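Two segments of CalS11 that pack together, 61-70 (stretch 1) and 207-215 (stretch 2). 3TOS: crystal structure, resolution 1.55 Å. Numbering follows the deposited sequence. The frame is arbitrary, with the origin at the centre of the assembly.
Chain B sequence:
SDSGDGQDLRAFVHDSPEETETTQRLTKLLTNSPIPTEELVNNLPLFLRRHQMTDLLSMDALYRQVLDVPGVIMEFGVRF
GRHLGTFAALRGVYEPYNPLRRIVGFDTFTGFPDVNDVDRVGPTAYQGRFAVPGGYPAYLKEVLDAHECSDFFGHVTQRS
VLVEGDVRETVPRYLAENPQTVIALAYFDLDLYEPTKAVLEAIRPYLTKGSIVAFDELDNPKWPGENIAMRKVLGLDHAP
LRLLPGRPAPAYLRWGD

Stretch 1 61-70: ALYRQVLDVP
Stretch 2 (207-215) LTKGSIVAF

Packing of a helix end and the turn after it (61-70) against a corner and strand (207-215) of CalS11. The helix covers 61-65, entering from earlier in the chain, with phi/psi near -65/-43 from Ala-61 to Tyr-63, easing to -59/-29 at Arg-64 and -74/-15 at Gln-65, and with Gln-65 N bonded to Ala-61 O at 3.3 Å. A type I beta turn from Val-66 to Val-69 follows, with Leu-67 at -64/-22 and Asp-68 at -108/23, closed by Val-69 N to Val-66 O at 2.9 Å; Val-69 itself is extended (-119/132), as is Pro-70 (-69/164). In the second stretch a type II turn from Thr-208 to Ser-211, with Ser-211 N 3.0 Å from Thr-208 O, swings the chain round a corner into the strand that runs to Phe-215, with phi -104 to -129 and psi 117 to 149 over Ile-212 to Phe-215. Helix and strand axes run nearly antiparallel, at 157°, and approach to 9.2 Å; the nearest CA atoms across the stretches are those of Val-69 and Ser-211, 6.7 Å apart.

Ile-212 covers the most surface. Its CA-to-CB bond points toward the first stretch, and with chi1 -61° (m) and chi2 -70° (m) its CG1 lies 3.5 Å from Val-66 CG1 (Val-66 chi1 -58°, m). Ile-212 CG2 meets Leu-62 CD2 at 4.1 Å, while Ile-212 CD1 lies 4.0 Å from Gln-65 OE1, a plain contact beside the apolar cluster.

Val-69, chi1 179° (t), packs on the corner. Its CG1 lies 3.8 Å from Thr-208 CG2 and 4.2 Å from Ser-211 OG; its CG2 lies 3.8 Å from Gly-210 O. Gly-210 has phi/psi 107/-21, where a CB would be jammed against the carbonyl oxygen of Lys-209, so the backbone itself calls for glycine. The corner is further braced by Thr-208 N donating to Ser-211 OG at 3.0 Å; Ser-211 (chi1 -66°, m) has its CA-to-CB bond directed away from the first stretch.

Leu-62, chi1 -63° (m) and chi2 176° (t), extends the contact along the strand: its CD1 reaches Ala-214 CB at 3.9 Å. Alternation along the strand points the CA-to-CB bonds of Ile-212 and Ala-214 toward the first stretch and that of Val-213 away, so apolar groups meet where the two segments face each other.

No direct hydrogen bond crosses the interface, which buries 333 Å² in total. Water 1 provides a polar link, placed to donate to Gln-65 O at 2.9 Å and to Gly-210 O at 2.7 Å; it thus lies between two backbone carbonyls, neither of which could donate to the other.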

# COMPACT_ATOMS: atom_id res chain seq x y z
N ALA B 61 12.08 18.94 7.58
CA ALA B 61 10.84 18.17 7.45
C ALA B 61 9.70 19.09 6.97
O ALA B 61 8.91 18.69 6.10
CB ALA B 61 10.46 17.54 8.80
N LEU B 62 9.61 20.31 7.51
CA LEU B 62 8.55 21.23 7.04
C LEU B 62 8.78 21.63 5.58
O LEU B 62 7.84 21.60 4.75
CB LEU B 62 8.50 22.51 7.88
CG LEU B 62 8.14 22.28 9.36
CD1 LEU B 62 8.22 23.63 10.06
CD2 LEU B 62 6.67 21.71 9.57
N TYR B 63 10.04 21.91 5.22
CA TYR B 63 10.33 22.32 3.85
C TYR B 63 10.00 21.19 2.88
O TYR B 63 9.40 21.39 1.82
CB TYR B 63 11.81 22.72 3.72
CG TYR B 63 12.19 23.53 2.48
CD1 TYR B 63 11.48 23.43 1.27
CD2 TYR B 63 13.17 24.48 2.54
CE1 TYR B 63 11.81 24.17 0.18
CE2 TYR B 63 13.48 25.25 1.43
CZ TYR B 63 12.88 25.04 0.25
OH TYR B 63 13.24 25.83 -0.82
N ARG B 64 10.39 19.96 3.22
CA ARG B 64 10.08 18.84 2.34
C ARG B 64 8.59 18.66 2.09
O ARG B 64 8.19 18.20 1.04
CB ARG B 64 10.68 17.55 2.90
CG ARG B 64 12.20 17.50 2.70
CD ARG B 64 12.72 16.12 3.10
NE ARG B 64 12.73 15.89 4.55
CZ ARG B 64 11.95 15.05 5.23
NH1 ARG B 64 10.99 14.35 4.60
NH2 ARG B 64 12.09 14.93 6.55
N GLN B 65 7.77 19.06 3.05
CA GLN B 65 6.31 18.93 2.88
C GLN B 65 5.70 19.93 1.92
O GLN B 65 4.57 19.69 1.47
CB GLN B 65 5.56 19.01 4.22
CG GLN B 65 5.82 17.69 5.01
CD GLN B 65 4.93 17.52 6.24
OE1 GLN B 65 3.74 17.80 6.21
NE2 GLN B 65 5.53 17.06 7.33
N VAL B 66 6.44 21.00 1.55
CA VAL B 66 5.89 21.98 0.60
C VAL B 66 6.68 22.04 -0.73
O VAL B 66 6.51 22.97 -1.54
CB VAL B 66 5.83 23.42 1.25
CG1 VAL B 66 4.97 23.41 2.53
CG2 VAL B 66 7.25 24.00 1.53
N LEU B 67 7.51 21.03 -1.00
CA LEU B 67 8.26 21.02 -2.25
C LEU B 67 7.28 20.92 -3.44
O LEU B 67 7.64 21.30 -4.56
CB LEU B 67 9.24 19.83 -2.26
CG LEU B 67 10.45 20.16 -1.36
CD1 LEU B 67 11.35 18.95 -1.41
CD2 LEU B 67 11.25 21.47 -1.76
N ASP B 68 6.06 20.42 -3.23
CA ASP B 68 5.07 20.38 -4.31
C ASP B 68 3.97 21.43 -4.10
O ASP B 68 2.88 21.27 -4.64
CB ASP B 68 4.45 18.96 -4.49
CG ASP B 68 3.65 18.50 -3.28
OD1 ASP B 68 3.71 19.17 -2.20
OD2 ASP B 68 3.01 17.42 -3.39
N VAL B 69 4.24 22.49 -3.32
CA VAL B 69 3.26 23.55 -3.11
C VAL B 69 3.88 24.87 -3.65
O VAL B 69 5.03 25.17 -3.36
CB VAL B 69 2.90 23.70 -1.63
CG1 VAL B 69 1.87 24.85 -1.43
CG2 VAL B 69 2.37 22.36 -1.06
N PRO B 70 3.15 25.66 -4.47
CA PRO B 70 3.70 26.92 -4.98
C PRO B 70 3.83 27.92 -3.83
O PRO B 70 3.26 27.77 -2.77
CB PRO B 70 2.66 27.38 -6.02
CG PRO B 70 1.47 26.66 -5.74
CD PRO B 70 1.81 25.38 -4.99
N LEU B 207 -2.99 31.53 1.40
CA LEU B 207 -2.68 30.10 1.64
C LEU B 207 -3.45 29.25 0.61
O LEU B 207 -4.55 29.62 0.18
CB LEU B 207 -3.18 29.69 3.03
CG LEU B 207 -2.45 30.42 4.18
CD1 LEU B 207 -3.18 30.22 5.54
CD2 LEU B 207 -0.98 29.94 4.27
N THR B 208 -2.88 28.12 0.21
CA THR B 208 -3.65 27.14 -0.55
C THR B 208 -3.88 25.88 0.29
O THR B 208 -3.30 25.74 1.37
CB THR B 208 -2.98 26.82 -1.94
OG1 THR B 208 -3.90 26.04 -2.73
CG2 THR B 208 -1.74 26.00 -1.78
N LYS B 209 -4.77 24.98 -0.14
CA LYS B 209 -4.87 23.70 0.56
C LYS B 209 -3.52 23.01 0.40
O LYS B 209 -3.05 22.82 -0.75
CB LYS B 209 -5.97 22.82 0.05
CG LYS B 209 -7.29 23.42 0.24
CD LYS B 209 -8.34 22.32 -0.16
CE LYS B 209 -9.71 22.81 -0.36
NZ LYS B 209 -10.59 21.63 -0.46
N GLY B 210 -2.91 22.61 1.53
CA GLY B 210 -1.59 22.00 1.45
C GLY B 210 -0.49 22.95 1.95
O GLY B 210 0.61 22.49 2.27
N SER B 211 -0.76 24.27 1.97
CA SER B 211 0.18 25.17 2.66
C SER B 211 0.39 24.73 4.10
O SER B 211 -0.52 24.25 4.76
CB SER B 211 -0.31 26.62 2.65
OG SER B 211 -0.32 27.13 1.31
N ILE B 212 1.60 24.90 4.60
CA ILE B 212 1.81 24.52 6.00
C ILE B 212 1.88 25.77 6.87
O ILE B 212 2.58 26.74 6.51
CB ILE B 212 3.18 23.74 6.17
CG1 ILE B 212 3.13 22.46 5.33
CG2 ILE B 212 3.52 23.53 7.72
CD1 ILE B 212 2.17 21.44 5.86
N VAL B 213 1.20 25.72 8.01
CA VAL B 213 1.27 26.77 9.01
C VAL B 213 1.87 26.15 10.27
O VAL B 213 1.32 25.18 10.80
CB VAL B 213 -0.12 27.38 9.31
CG1 VAL B 213 -0.01 28.45 10.41
CG2 VAL B 213 -0.66 27.96 7.98
N ALA B 214 3.04 26.65 10.68
CA ALA B 214 3.75 26.09 11.83
C ALA B 214 3.95 27.09 12.97
O ALA B 214 4.03 28.29 12.72
CB ALA B 214 5.11 25.54 11.38
N PHE B 215 3.97 26.57 14.19
CA PHE B 215 4.07 27.40 15.40
C PHE B 215 5.19 26.87 16.25
O PHE B 215 5.31 25.66 16.48
CB PHE B 215 2.78 27.32 16.22
CG PHE B 215 1.58 27.90 15.51
CD1 PHE B 215 0.71 27.06 14.83
CD2 PHE B 215 1.36 29.28 15.51
CE1 PHE B 215 -0.38 27.57 14.18
CE2 PHE B 215 0.24 29.82 14.87
CZ PHE B 215 -0.61 28.98 14.17
O HOH W 1 1.73 20.08 2.15